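Local coordinates for penicillin-binding protein 2 (Pbp2) (PDB 5LP5), which forms a core cell wall synthesis complex with MreC and probably cross-links peptidoglycan as a penicillin-binding transpeptidase, at residues E62-N67 with Y153-L158; K193-L198 with G397-N402; H230-L235 with F461-K466; R238-A243 with L265-Y270; D258-E263 with K553-I558. All coordinates share one frame; numbering follows the deposited sequence.

Contact 1: residues E62-N67 with Y153-L158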
# COMPACT_ATOMS: atom_id res chain seq x y z
N GLU A 62 7.21 2.66 -13.85
CA GLU A 62 7.82 1.81 -12.83
C GLU A 62 7.38 2.32 -11.43
O GLU A 62 7.13 3.51 -11.25
CB GLU A 62 9.35 1.81 -12.94
CG GLU A 62 9.91 1.29 -14.25
CD GLU A 62 9.98 -0.22 -14.32
OE1 GLU A 62 10.27 -0.88 -13.31
OE2 GLU A 62 9.75 -0.76 -15.42
N PHE A 63 7.29 1.41 -10.46
CA PHE A 63 6.98 1.78 -9.08
C PHE A 63 8.19 2.34 -8.32
O PHE A 63 9.23 1.68 -8.21
CB PHE A 63 6.47 0.56 -8.31
CG PHE A 63 5.12 0.13 -8.71
CD1 PHE A 63 4.95 -0.90 -9.60
CD2 PHE A 63 4.00 0.77 -8.21
CE1 PHE A 63 3.68 -1.29 -9.99
CE2 PHE A 63 2.73 0.39 -8.59
CZ PHE A 63 2.57 -0.65 -9.48
N LEU A 64 8.00 3.54 -7.78
CA LEU A 64 8.98 4.14 -6.88
C LEU A 64 8.50 4.07 -5.44
O LEU A 64 9.31 3.80 -4.53
CB LEU A 64 9.22 5.60 -7.28
CG LEU A 64 9.84 5.77 -8.67
CD1 LEU A 64 9.77 7.22 -9.14
CD2 LEU A 64 11.27 5.27 -8.66
N ALA A 65 7.20 4.30 -5.26
CA ALA A 65 6.54 4.29 -3.95
C ALA A 65 5.16 3.65 -4.05
O ALA A 65 4.34 4.00 -4.90
CB ALA A 65 6.42 5.70 -3.38
N THR A 66 4.90 2.74 -3.12
CA THR A 66 3.67 2.00 -3.11
C THR A 66 3.26 1.56 -1.70
O THR A 66 3.90 1.94 -0.72
CB THR A 66 3.80 0.78 -4.04
OG1 THR A 66 2.51 0.25 -4.27
CG2 THR A 66 4.72 -0.28 -3.47
N ASN A 67 2.21 0.75 -1.61
CA ASN A 67 1.70 0.26 -0.32
C ASN A 67 1.69 -1.28 -0.23
O ASN A 67 1.44 -1.95 -1.22
CB ASN A 67 0.28 0.79 -0.12
CG ASN A 67 0.22 2.30 -0.11
OD1 ASN A 67 1.12 2.98 0.38
ND2 ASN A 67 -0.89 2.84 -0.63
N TYR A 153 8.89 1.30 -0.44
CA TYR A 153 9.73 1.88 -1.49
C TYR A 153 10.55 0.73 -2.07
O TYR A 153 11.53 0.29 -1.47
CB TYR A 153 10.61 3.01 -0.90
CG TYR A 153 9.77 4.08 -0.21
CD1 TYR A 153 9.34 5.19 -0.90
CD2 TYR A 153 9.36 3.93 1.12
CE1 TYR A 153 8.54 6.15 -0.28
CE2 TYR A 153 8.57 4.89 1.74
CZ TYR A 153 8.16 5.99 1.04
OH TYR A 153 7.38 6.94 1.62
N PRO A 154 10.11 0.21 -3.22
CA PRO A 154 10.72 -0.97 -3.82
C PRO A 154 12.21 -0.82 -4.03
O PRO A 154 12.96 -1.76 -3.77
CB PRO A 154 10.02 -1.12 -5.17
CG PRO A 154 9.13 0.03 -5.31
CD PRO A 154 8.94 0.66 -3.98
N ASN A 155 12.64 0.35 -4.48
CA ASN A 155 14.06 0.52 -4.80
C ASN A 155 14.92 0.98 -3.63
O ASN A 155 16.09 1.30 -3.80
CB ASN A 155 14.21 1.46 -5.98
CG ASN A 155 13.47 0.97 -7.18
OD1 ASN A 155 14.03 0.35 -8.06
ND2 ASN A 155 12.19 1.23 -7.21
N ASN A 156 14.35 1.01 -2.44
CA ASN A 156 15.07 1.39 -1.23
C ASN A 156 15.64 2.80 -1.20
O ASN A 156 14.91 3.73 -0.86
CB ASN A 156 16.14 0.34 -0.92
CG ASN A 156 15.52 -0.96 -0.46
OD1 ASN A 156 14.95 -1.05 0.62
ND2 ASN A 156 15.57 -1.94 -1.32
N ALA A 157 16.92 2.96 -1.53
CA ALA A 157 17.59 4.25 -1.43
C ALA A 157 17.71 4.96 -2.77
O ALA A 157 18.38 5.99 -2.90
CB ALA A 157 18.97 4.10 -0.80
N LEU A 158 17.04 4.43 -3.78
CA LEU A 158 17.01 5.08 -5.07
C LEU A 158 16.19 6.36 -4.95
O LEU A 158 15.04 6.31 -4.54
CB LEU A 158 16.39 4.17 -6.13
CG LEU A 158 16.48 4.76 -7.53
CD1 LEU A 158 17.92 4.73 -8.02
CD2 LEU A 158 15.57 3.99 -8.47
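P154 lays one edge of its pyrrolidine ring over two successive carbonyl groups of 62-67. Its CG meets F63 O at 3.3 Å, and its CD meets L64 O at 3.2 Å, so the ring is set against backbone oxygens. The CG atom also touches F63 CB (4.0 Å). From there the F63 ring leads away from the loop, its CG anti to the carbonyl carbon.

F63 O has a second neighbour. N155 turns its amide toward it, and N155 ND2 donates to F63 O over 3.2 Å, but the N-H...O angle of 120° marks this as a weak hydrogen bond. One residue before the proline, Y153 brings the CD1-CE1 side of its ring up to the methyl of A65, with Y153 CE1 3.8 Å from A65 CB. The approach is oblique. The phenol end is held elsewhere: Y153 OH is hydrogen-bonded to OE2 of E192, so the ring is gripped at its tip while its flank packs on A65. A looser apolar touch joins L64 CD2 to L158 CD2 (4.5 Å).

The loop keeps its shape through a type I turn from Y153 to N156, closed by N156 N to Y153 O (3.1 Å), and a type II' turn from N155 to L158. In the partner segment L64 and A65 both face I56, and the chain turns a corner there: a classic beta bulge at the start of strand 63-76, within the range of the PBP dimerisation domain.

Contact 2: residues K193-L198 with G397-N402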
# COMPACT_ATOMS: atom_id res chain seq x y z
N LYS A 193 5.89 14.73 0.94
CA LYS A 193 5.43 15.91 1.64
C LYS A 193 4.86 16.94 0.68
O LYS A 193 3.76 17.42 0.87
CB LYS A 193 6.55 16.52 2.45
CG LYS A 193 6.01 17.51 3.46
CD LYS A 193 7.04 18.40 4.06
CE LYS A 193 6.33 19.60 4.66
NZ LYS A 193 7.25 20.39 5.51
N GLU A 194 5.60 17.28 -0.37
CA GLU A 194 5.16 18.33 -1.29
C GLU A 194 3.77 18.00 -1.86
O GLU A 194 2.91 18.88 -1.95
CB GLU A 194 6.20 18.55 -2.40
CG GLU A 194 5.89 19.68 -3.38
CD GLU A 194 6.24 21.07 -2.90
OE1 GLU A 194 6.93 21.20 -1.87
OE2 GLU A 194 5.86 22.03 -3.57
N TYR A 195 3.54 16.74 -2.19
CA TYR A 195 2.28 16.36 -2.83
C TYR A 195 1.42 15.53 -1.90
O TYR A 195 0.70 14.63 -2.35
CB TYR A 195 2.55 15.65 -4.17
CG TYR A 195 3.03 16.60 -5.26
CD1 TYR A 195 4.38 16.69 -5.60
CD2 TYR A 195 2.13 17.43 -5.93
CE1 TYR A 195 4.81 17.57 -6.57
CE2 TYR A 195 2.56 18.30 -6.91
CZ TYR A 195 3.90 18.37 -7.22
OH TYR A 195 4.33 19.23 -8.21
N ASN A 196 1.46 15.85 -0.60
CA ASN A 196 0.74 15.06 0.41
C ASN A 196 -0.75 15.04 0.16
O ASN A 196 -1.37 13.98 0.13
CB ASN A 196 0.96 15.58 1.80
CG ASN A 196 0.53 14.59 2.86
OD1 ASN A 196 1.16 13.56 3.02
ND2 ASN A 196 -0.55 14.88 3.58
N LYS A 197 -1.33 16.23 -0.00
CA LYS A 197 -2.75 16.36 -0.25
C LYS A 197 -3.22 15.50 -1.40
O LYS A 197 -4.22 14.80 -1.27
CB LYS A 197 -3.11 17.81 -0.53
CG LYS A 197 -3.05 18.68 0.70
CD LYS A 197 -3.89 19.94 0.51
CE LYS A 197 -3.69 20.91 1.67
NZ LYS A 197 -2.28 21.41 1.72
N LEU A 198 -2.50 15.57 -2.52
CA LEU A 198 -2.81 14.73 -3.68
C LEU A 198 -2.75 13.25 -3.33
O LEU A 198 -3.72 12.52 -3.48
CB LEU A 198 -1.85 15.03 -4.83
CG LEU A 198 -1.96 14.17 -6.08
CD1 LEU A 198 -3.28 14.45 -6.76
CD2 LEU A 198 -0.83 14.41 -7.08
N GLY A 397 12.52 27.13 -8.36
CA GLY A 397 11.08 26.83 -8.29
C GLY A 397 10.74 25.33 -8.33
O GLY A 397 9.69 24.94 -8.82
N VAL A 398 11.63 24.51 -7.80
CA VAL A 398 11.50 23.08 -7.91
C VAL A 398 10.36 22.66 -7.00
O VAL A 398 10.09 23.32 -6.00
CB VAL A 398 12.84 22.38 -7.57
CG1 VAL A 398 13.13 22.45 -6.08
CG2 VAL A 398 12.84 20.94 -8.05
N ASP A 399 9.65 21.59 -7.38
CA ASP A 399 8.52 21.11 -6.60
C ASP A 399 8.94 20.15 -5.45
O ASP A 399 8.55 18.98 -5.39
CB ASP A 399 7.43 20.50 -7.52
CG ASP A 399 7.92 19.33 -8.36
OD1 ASP A 399 9.13 19.18 -8.59
OD2 ASP A 399 7.07 18.53 -8.78
N LEU A 400 9.77 20.70 -4.56
CA LEU A 400 10.11 20.09 -3.29
C LEU A 400 9.93 21.15 -2.23
O LEU A 400 9.78 22.33 -2.55
CB LEU A 400 11.56 19.60 -3.28
CG LEU A 400 11.92 18.41 -4.14
CD1 LEU A 400 13.41 18.08 -3.97
CD2 LEU A 400 11.05 17.23 -3.74
N PRO A 401 9.93 20.75 -0.95
CA PRO A 401 9.93 21.76 0.11
C PRO A 401 11.30 22.43 0.33
O PRO A 401 12.36 21.80 0.14
CB PRO A 401 9.50 20.98 1.35
CG PRO A 401 9.16 19.59 0.89
CD PRO A 401 9.87 19.39 -0.40
N ASN A 402 11.25 23.69 0.72
CA ASN A 402 12.42 24.45 1.18
C ASN A 402 13.58 24.46 0.21
O ASN A 402 14.66 24.06 0.58
CB ASN A 402 12.94 23.90 2.51
CG ASN A 402 12.10 24.33 3.70
OD1 ASN A 402 11.04 23.76 3.98
ND2 ASN A 402 12.60 25.33 4.42
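The Y195 ring and the D399 carboxylate stand nearly upright to each other, their planes 78° apart, and the two side chains cross at about a right angle. The carboxylate carbon D399 CG lies at the edge of the ring, in its plane, so the meeting is edge-on. Y195 OH donates to D399 OD2 over 2.9 Å, and OD2 accepts the bond with its anti lone pair, on the side away from OD1. D399 CG sits between its own backbone N and carbonyl carbon (chi1 60°), which directs the group toward the tyrosine.

The carboxylate has further partners: OD1 accepts from F461 N, and OD2 also accepts from A462 N. Three donors on one buried group would favour its charged form.

E194 approaches differently. Its CG is anti to the backbone N and the chain bends at chi2 (81°), so that CG packs against D399 O at 3.4 Å while OE1 comes over the L400-P401 peptide, 3.0 Å from L400 C. The P401 nitrogen has no hydrogen to offer OE1, and L400 O is a second acceptor, so this closeness is not a hydrogen bond. Beside it the extended K193 chain crosses P401 obliquely, K193 CD lying 4.0 Å from P401 CG.

Y195 occupies the break between helices 190-194 and 196-200, at the N-cap position of the second. D399 is the centre of an inverse gamma turn. The contact therefore joins the break between two short helices, in the dimerisation-domain range, to an inverse gamma turn in the transpeptidase range.

Contact 3: residues H230-L235 with F461-K466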
# COMPACT_ATOMS: atom_id res chain seq x y z
N HIS A 230 -2.90 8.68 -7.57
CA HIS A 230 -1.54 8.34 -8.03
C HIS A 230 -0.80 9.57 -8.56
O HIS A 230 -1.41 10.58 -8.91
CB HIS A 230 -1.59 7.32 -9.16
CG HIS A 230 -2.15 7.89 -10.43
ND1 HIS A 230 -3.51 8.05 -10.63
CD2 HIS A 230 -1.55 8.39 -11.53
CE1 HIS A 230 -3.72 8.61 -11.80
NE2 HIS A 230 -2.54 8.82 -12.38
N LEU A 231 0.52 9.46 -8.65
CA LEU A 231 1.37 10.57 -9.10
C LEU A 231 2.53 10.07 -9.94
O LEU A 231 3.29 9.18 -9.53
CB LEU A 231 1.91 11.37 -7.91
CG LEU A 231 2.84 12.55 -8.18
CD1 LEU A 231 2.16 13.64 -9.00
CD2 LEU A 231 3.33 13.14 -6.86
N GLN A 232 2.68 10.66 -11.11
CA GLN A 232 3.74 10.29 -12.02
C GLN A 232 4.86 11.35 -12.06
O GLN A 232 4.59 12.54 -12.27
CB GLN A 232 3.18 10.08 -13.43
CG GLN A 232 4.05 9.18 -14.28
CD GLN A 232 3.71 9.23 -15.74
OE1 GLN A 232 2.87 10.03 -16.20
NE2 GLN A 232 4.38 8.36 -16.51
N LEU A 233 6.10 10.88 -11.87
CA LEU A 233 7.29 11.72 -11.88
C LEU A 233 8.08 11.52 -13.16
O LEU A 233 8.01 10.47 -13.80
CB LEU A 233 8.23 11.40 -10.71
CG LEU A 233 7.64 11.40 -9.31
CD1 LEU A 233 8.73 11.20 -8.29
CD2 LEU A 233 6.92 12.70 -9.04
N SER A 234 8.86 12.54 -13.51
CA SER A 234 9.63 12.56 -14.74
C SER A 234 10.93 11.76 -14.68
O SER A 234 11.55 11.52 -15.71
CB SER A 234 9.95 14.00 -15.13
OG SER A 234 10.55 14.68 -14.03
N LEU A 235 11.34 11.33 -13.49
CA LEU A 235 12.54 10.51 -13.39
C LEU A 235 12.51 9.30 -14.33
O LEU A 235 11.44 8.78 -14.62
CB LEU A 235 12.71 9.99 -11.96
CG LEU A 235 12.95 10.98 -10.84
CD1 LEU A 235 13.03 10.19 -9.54
CD2 LEU A 235 14.22 11.77 -11.06
N PHE A 461 9.63 17.71 -10.88
CA PHE A 461 9.58 16.25 -10.87
C PHE A 461 8.21 15.73 -11.32
O PHE A 461 8.12 14.69 -11.96
CB PHE A 461 9.87 15.72 -9.48
CG PHE A 461 11.30 15.88 -9.06
CD1 PHE A 461 12.27 14.98 -9.46
CD2 PHE A 461 11.67 16.94 -8.25
CE1 PHE A 461 13.58 15.12 -9.07
CE2 PHE A 461 12.98 17.10 -7.85
CZ PHE A 461 13.93 16.19 -8.26
N ALA A 462 7.14 16.44 -10.98
CA ALA A 462 5.80 15.99 -11.32
C ALA A 462 5.46 16.26 -12.79
O ALA A 462 5.31 17.42 -13.20
CB ALA A 462 4.79 16.67 -10.41
N ILE A 463 5.31 15.20 -13.59
CA ILE A 463 5.07 15.36 -15.02
C ILE A 463 3.85 16.21 -15.29
O ILE A 463 3.86 17.00 -16.21
CB ILE A 463 4.95 14.00 -15.75
CG1 ILE A 463 6.34 13.36 -15.85
CG2 ILE A 463 4.39 14.20 -17.16
CD1 ILE A 463 6.38 12.00 -16.53
N ASN A 464 2.82 16.06 -14.47
CA ASN A 464 1.59 16.86 -14.62
C ASN A 464 1.72 18.27 -14.01
O ASN A 464 0.72 18.93 -13.75
CB ASN A 464 0.36 16.10 -14.07
CG ASN A 464 0.56 15.56 -12.65
OD1 ASN A 464 1.67 15.52 -12.12
ND2 ASN A 464 -0.52 15.06 -12.06
N ASN A 465 2.95 18.74 -13.80
CA ASN A 465 3.23 20.12 -13.40
C ASN A 465 3.69 20.97 -14.60
O ASN A 465 4.87 21.21 -14.76
CB ASN A 465 4.32 20.12 -12.34
CG ASN A 465 4.20 21.27 -11.34
OD1 ASN A 465 3.42 22.20 -11.49
ND2 ASN A 465 5.00 21.16 -10.29
N LYS A 466 2.73 21.41 -15.43
CA LYS A 466 3.02 22.23 -16.62
C LYS A 466 3.67 23.55 -16.20
O LYS A 466 2.99 24.52 -15.84
CB LYS A 466 1.73 22.52 -17.40
CG LYS A 466 1.87 23.53 -18.54
CD LYS A 466 0.52 24.17 -18.89
CE LYS A 466 0.60 25.09 -20.10
NZ LYS A 466 -0.76 25.58 -20.46
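The tight part is backbone against backbone. F461 O receives S234 N at 2.8 Å, lying in the carbonyl plane with a C=O...N angle of 160°, and the same oxygen has L233 CA at 3.1 Å in a CA-H...O contact. Two residues further on, I463 N donates to Q232 O (3.1 Å). These two bonds bracket the L233-A462 pair.

Around them the buried side chains of L233, S234, L235 and F461 close in. L235 sets CD2 at the edge of the F461 ring, in its plane, 3.9 Å from F461 CE1, while L233 CD2 meets F461 CB. S234 OG is bonded to L264 O, and helix 160-163 touches both L233 and F461.

Toward solvent the side chains make no hydrogen bond to each other. Partly exposed I463 sends its CG1 branch, anti to its carbonyl carbon, to S234, with I463 CG1 3.7 Å from S234 CB. The extended Q232 chain crosses I463 obliquely, its carboxamide carbon CD 3.9 Å from I463 CD1, and exposed N464 offers only OD1 to L231 CD1 (3.7 Å).

The end-to-end directions of the touching parts are 134° apart and one pair is bridged: an isolated beta bridge, whose A462 also opens the type I turn to N465.

Contact 4: residues R238-A243 with L265-Y270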
# COMPACT_ATOMS: atom_id res chain seq x y z
N ARG A 238 16.17 3.93 -14.89
CA ARG A 238 17.43 3.42 -15.41
C ARG A 238 18.51 4.49 -15.27
O ARG A 238 19.60 4.23 -14.78
CB ARG A 238 17.29 3.01 -16.87
CG ARG A 238 16.38 1.80 -17.06
CD ARG A 238 15.86 1.69 -18.49
NE ARG A 238 15.02 2.83 -18.83
CZ ARG A 238 14.57 3.11 -20.05
NH1 ARG A 238 14.85 2.31 -21.07
NH2 ARG A 238 13.82 4.19 -20.25
N LEU A 239 18.18 5.70 -15.70
CA LEU A 239 19.10 6.83 -15.62
C LEU A 239 19.55 7.13 -14.19
O LEU A 239 20.70 7.49 -13.99
CB LEU A 239 18.47 8.07 -16.23
CG LEU A 239 18.24 8.07 -17.73
CD1 LEU A 239 17.60 9.38 -18.16
CD2 LEU A 239 19.53 7.84 -18.51
N GLN A 240 18.66 6.97 -13.21
CA GLN A 240 19.03 7.17 -11.80
C GLN A 240 19.93 6.06 -11.28
O GLN A 240 20.82 6.31 -10.47
CB GLN A 240 17.80 7.27 -10.89
CG GLN A 240 17.28 8.69 -10.68
CD GLN A 240 17.81 9.42 -9.46
OE1 GLN A 240 17.77 10.64 -9.43
NE2 GLN A 240 18.28 8.70 -8.44
N LYS A 241 19.71 4.84 -11.74
CA LYS A 241 20.59 3.76 -11.32
C LYS A 241 21.99 4.00 -11.86
O LYS A 241 22.97 3.69 -11.17
CB LYS A 241 20.05 2.39 -11.73
CG LYS A 241 18.95 1.91 -10.81
CD LYS A 241 18.59 0.47 -11.03
CE LYS A 241 17.43 0.10 -10.13
NZ LYS A 241 17.00 -1.31 -10.34
N GLU A 242 22.08 4.56 -13.07
CA GLU A 242 23.36 4.96 -13.64
C GLU A 242 23.99 6.00 -12.75
O GLU A 242 25.15 5.89 -12.37
CB GLU A 242 23.17 5.53 -15.06
CG GLU A 242 24.46 6.00 -15.73
CD GLU A 242 25.55 4.94 -15.78
OE1 GLU A 242 25.25 3.75 -15.61
OE2 GLU A 242 26.73 5.30 -15.98
N ALA A 243 23.20 7.02 -12.41
CA ALA A 243 23.64 8.10 -11.54
C ALA A 243 24.19 7.57 -10.22
O ALA A 243 25.24 7.99 -9.78
CB ALA A 243 22.50 9.06 -11.29
N LEU A 265 15.08 14.21 -15.11
CA LEU A 265 15.20 12.80 -15.37
C LEU A 265 16.10 12.15 -14.32
O LEU A 265 15.92 11.00 -13.99
CB LEU A 265 15.74 12.56 -16.77
CG LEU A 265 14.97 13.15 -17.96
CD1 LEU A 265 15.67 12.91 -19.30
CD2 LEU A 265 13.56 12.60 -18.04
N VAL A 266 17.07 12.90 -13.81
CA VAL A 266 17.89 12.46 -12.69
C VAL A 266 17.97 13.56 -11.64
O VAL A 266 17.90 14.74 -11.96
CB VAL A 266 19.31 12.12 -13.15
CG1 VAL A 266 20.17 11.68 -11.98
CG2 VAL A 266 19.27 11.04 -14.22
N ALA A 267 18.09 13.15 -10.38
CA ALA A 267 18.37 14.02 -9.23
C ALA A 267 18.95 13.14 -8.12
O ALA A 267 18.23 12.57 -7.27
CB ALA A 267 17.11 14.72 -8.77
N GLY A 268 20.27 13.01 -8.13
CA GLY A 268 20.95 12.25 -7.12
C GLY A 268 21.60 13.12 -6.08
O GLY A 268 22.15 14.16 -6.41
N SER A 269 21.53 12.70 -4.83
CA SER A 269 22.27 13.34 -3.75
C SER A 269 22.97 12.28 -2.93
O SER A 269 22.32 11.37 -2.44
CB SER A 269 21.35 14.17 -2.84
OG SER A 269 22.02 14.54 -1.63
N TYR A 270 24.28 12.42 -2.76
CA TYR A 270 25.09 11.29 -2.27
C TYR A 270 25.93 11.62 -1.06
O TYR A 270 26.76 12.54 -1.10
CB TYR A 270 25.97 10.76 -3.40
CG TYR A 270 25.13 10.39 -4.58
CD1 TYR A 270 24.50 9.15 -4.66
CD2 TYR A 270 24.89 11.32 -5.61
CE1 TYR A 270 23.70 8.82 -5.75
CE2 TYR A 270 24.08 11.00 -6.69
CZ TYR A 270 23.49 9.75 -6.75
OH TYR A 270 22.71 9.40 -7.80
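Two flat groups reach between helix and strand, the Y270 phenol ring and the Q240 carboxamide. The Y270 ring stacks with F247, just beyond the helical segment, and meets the end of 238-243 obliquely: its OH lies 3.4 Å from A243 C and 3.5 Å from A243 CB. The hydroxyl is hydrogen-bonded to OD1 of D244, the next residue of the helix. The same OH passes 3.4 Å from G268 CA, close to a residue that has no side chain of its own.

The carboxamide of Q240 meets the strand edge-on through its oxygen. A267 N donates to Q240 OE1 over 2.7 Å, nearly straight (N-H...O 163°) and in the carbonyl plane. The Q240 chain, bent at chi2 (-93°), carries OE1 to this backbone NH. This is the one hydrogen bond between the two segments, and both groups are buried.

The remainder is apolar and divides over the branches of V266. CG2 of V266 packs on L239 CB at 3.7 Å, and CG1 of V266 on A243 CB at 3.6 Å, so the valine spans one turn of the helix. L239 and L265 lie side by side, pointing the same way, with L239 CD1 3.9 Å from L265 CB.

The axes of 238-243 and 266-270 approach to 8.1 Å, with 31° between their N-to-C directions. L265 and V266 both face V256 of strand 252-258, a classic beta bulge. Helix 572-584 touches L239 and A243, whereas A267 meets V162 of helix 160-163.

Contact 5: residues D258-E263 with K553-I558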
# COMPACT_ATOMS: atom_id res chain seq x y z
N ASP A 258 15.50 17.95 -19.02
CA ASP A 258 14.93 18.36 -20.30
C ASP A 258 14.85 19.89 -20.31
O ASP A 258 14.01 20.48 -19.64
CB ASP A 258 13.53 17.75 -20.44
CG ASP A 258 12.91 17.98 -21.80
OD1 ASP A 258 13.20 19.04 -22.40
OD2 ASP A 258 12.11 17.12 -22.25
N ALA A 259 15.73 20.52 -21.08
CA ALA A 259 15.90 21.97 -21.06
C ALA A 259 14.79 22.77 -21.77
O ALA A 259 14.82 24.02 -21.78
CB ALA A 259 17.26 22.34 -21.65
N GLU A 260 13.82 22.06 -22.36
CA GLU A 260 12.69 22.68 -23.06
C GLU A 260 11.43 22.83 -22.20
O GLU A 260 10.59 23.67 -22.51
CB GLU A 260 12.31 21.88 -24.31
CG GLU A 260 13.38 21.90 -25.39
CD GLU A 260 13.07 20.98 -26.55
OE1 GLU A 260 12.71 19.80 -26.30
OE2 GLU A 260 13.19 21.45 -27.71
N ASN A 261 11.30 22.01 -21.15
CA ASN A 261 10.15 22.09 -20.22
C ASN A 261 10.47 21.98 -18.73
O ASN A 261 9.60 22.25 -17.89
CB ASN A 261 9.12 21.01 -20.58
CG ASN A 261 9.67 19.60 -20.45
OD1 ASN A 261 10.58 19.34 -19.67
ND2 ASN A 261 9.10 18.69 -21.21
N GLY A 262 11.67 21.53 -18.39
CA GLY A 262 12.12 21.52 -16.99
C GLY A 262 11.99 20.20 -16.26
O GLY A 262 12.13 20.15 -15.04
N GLU A 263 11.71 19.13 -16.99
CA GLU A 263 11.56 17.83 -16.38
C GLU A 263 12.93 17.32 -15.90
O GLU A 263 13.92 17.38 -16.63
CB GLU A 263 10.91 16.83 -17.35
CG GLU A 263 9.40 17.01 -17.50
CD GLU A 263 8.74 15.97 -18.39
OE1 GLU A 263 9.45 15.24 -19.12
OE2 GLU A 263 7.48 15.90 -18.36
N LYS A 553 21.94 20.96 -31.54
CA LYS A 553 20.59 21.40 -31.20
C LYS A 553 20.32 20.98 -29.75
O LYS A 553 19.88 19.85 -29.49
CB LYS A 553 19.54 20.81 -32.14
CG LYS A 553 18.15 21.26 -31.77
CD LYS A 553 17.09 20.73 -32.72
CE LYS A 553 15.71 21.17 -32.22
NZ LYS A 553 14.65 20.92 -33.23
N PRO A 554 20.60 21.88 -28.81
CA PRO A 554 20.52 21.55 -27.40
C PRO A 554 19.13 21.09 -26.98
O PRO A 554 18.16 21.71 -27.36
CB PRO A 554 20.86 22.87 -26.72
CG PRO A 554 21.66 23.63 -27.71
CD PRO A 554 21.04 23.28 -29.01
N LYS A 555 19.05 20.00 -26.21
CA LYS A 555 17.79 19.59 -25.60
C LYS A 555 17.94 19.34 -24.10
O LYS A 555 17.11 19.81 -23.30
CB LYS A 555 17.22 18.32 -26.26
CG LYS A 555 15.72 18.10 -26.02
CD LYS A 555 15.25 16.80 -26.66
CE LYS A 555 13.77 16.51 -26.44
NZ LYS A 555 12.92 17.14 -27.49
N TYR A 556 18.98 18.60 -23.72
CA TYR A 556 19.20 18.31 -22.29
C TYR A 556 20.36 19.10 -21.66
O TYR A 556 21.24 19.61 -22.33
CB TYR A 556 19.38 16.80 -22.05
CG TYR A 556 18.24 15.98 -22.65
CD1 TYR A 556 18.31 15.54 -23.96
CD2 TYR A 556 17.06 15.72 -21.93
CE1 TYR A 556 17.28 14.82 -24.54
CE2 TYR A 556 16.02 15.01 -22.50
CZ TYR A 556 16.13 14.56 -23.82
OH TYR A 556 15.10 13.84 -24.42
N ALA A 557 20.31 19.21 -20.34
CA ALA A 557 21.38 19.79 -19.56
C ALA A 557 21.73 18.77 -18.48
O ALA A 557 20.87 18.03 -18.01
CB ALA A 557 20.93 21.09 -18.92
N ILE A 558 23.00 18.74 -18.11
CA ILE A 558 23.48 17.86 -17.04
C ILE A 558 24.36 18.69 -16.15
O ILE A 558 25.09 19.51 -16.65
CB ILE A 558 24.30 16.70 -17.61
CG1 ILE A 558 23.43 15.91 -18.60
CG2 ILE A 558 24.82 15.83 -16.49
CD1 ILE A 558 24.11 14.71 -19.24
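A beta-hairpin loop of the transpeptidase sheet, between strands 252-258 and 264-270, meets the start of strand 556-562 here. The join is the antiparallel, non-hydrogen-bonded pair D258-Y556, with CA atoms 4.7 Å apart. Next to it A259 N donates to K555 O over 2.7 Å, the nitrogen lying nearly along the C=O axis (165°).

The loop is stiffened from within. D258 has CG anti to its backbone N (chi1 -173°), which brings OD1 back to accept from E260 N at 3.1 Å through the anti lone pair: an Asx turn. N261 OD1 makes a second one with E263 N (2.9 Å).

At the partly exposed side a salt bridge spans the two segments. The K555 chain runs extended until chi4, where it bends (88°) and puts NZ 2.9 Å from E260 OE1, on the syn lone pair of that oxygen. The chains cross obliquely, and K555 CG also packs on E260 OE1 at 3.5 Å. K555 CG also sits over one face of the Y556 ring, toward the rim. The ring in turn reaches D258 CA obliquely with its CD2 (3.8 Å).

K555 and Y556 both face L549, a classic beta bulge against strand 542-549. Further along, A557 pairs with M257 of strand 252-258 and touches L445 of helix 441-453, while I558 packs against helix 572-584.

Contacts 3, 4 and 5 are buried and contacts 1 and 2 only partly so. Contact 4, a helix on a strand, is largely apolar apart from one buried carboxamide hydrogen bond; contact 5 joins a hairpin loop and a strand of the same antiparallel sheet by backbone pairing and places its salt bridge at the more open side. Contacts 2 and 3 are linked: the D399 carboxylate receives backbone NH groups of contact 3, while strand 231-232 in contact 3 reaches the mixed sheet that also holds contact 1. Contact 1 depends on carbonyl and proline packing, contact 2 on a phenol-carboxylate hydrogen bond. Contacts 1 and 4 touch through L158 and Q240, contacts 4 and 5 through L265 and Y556.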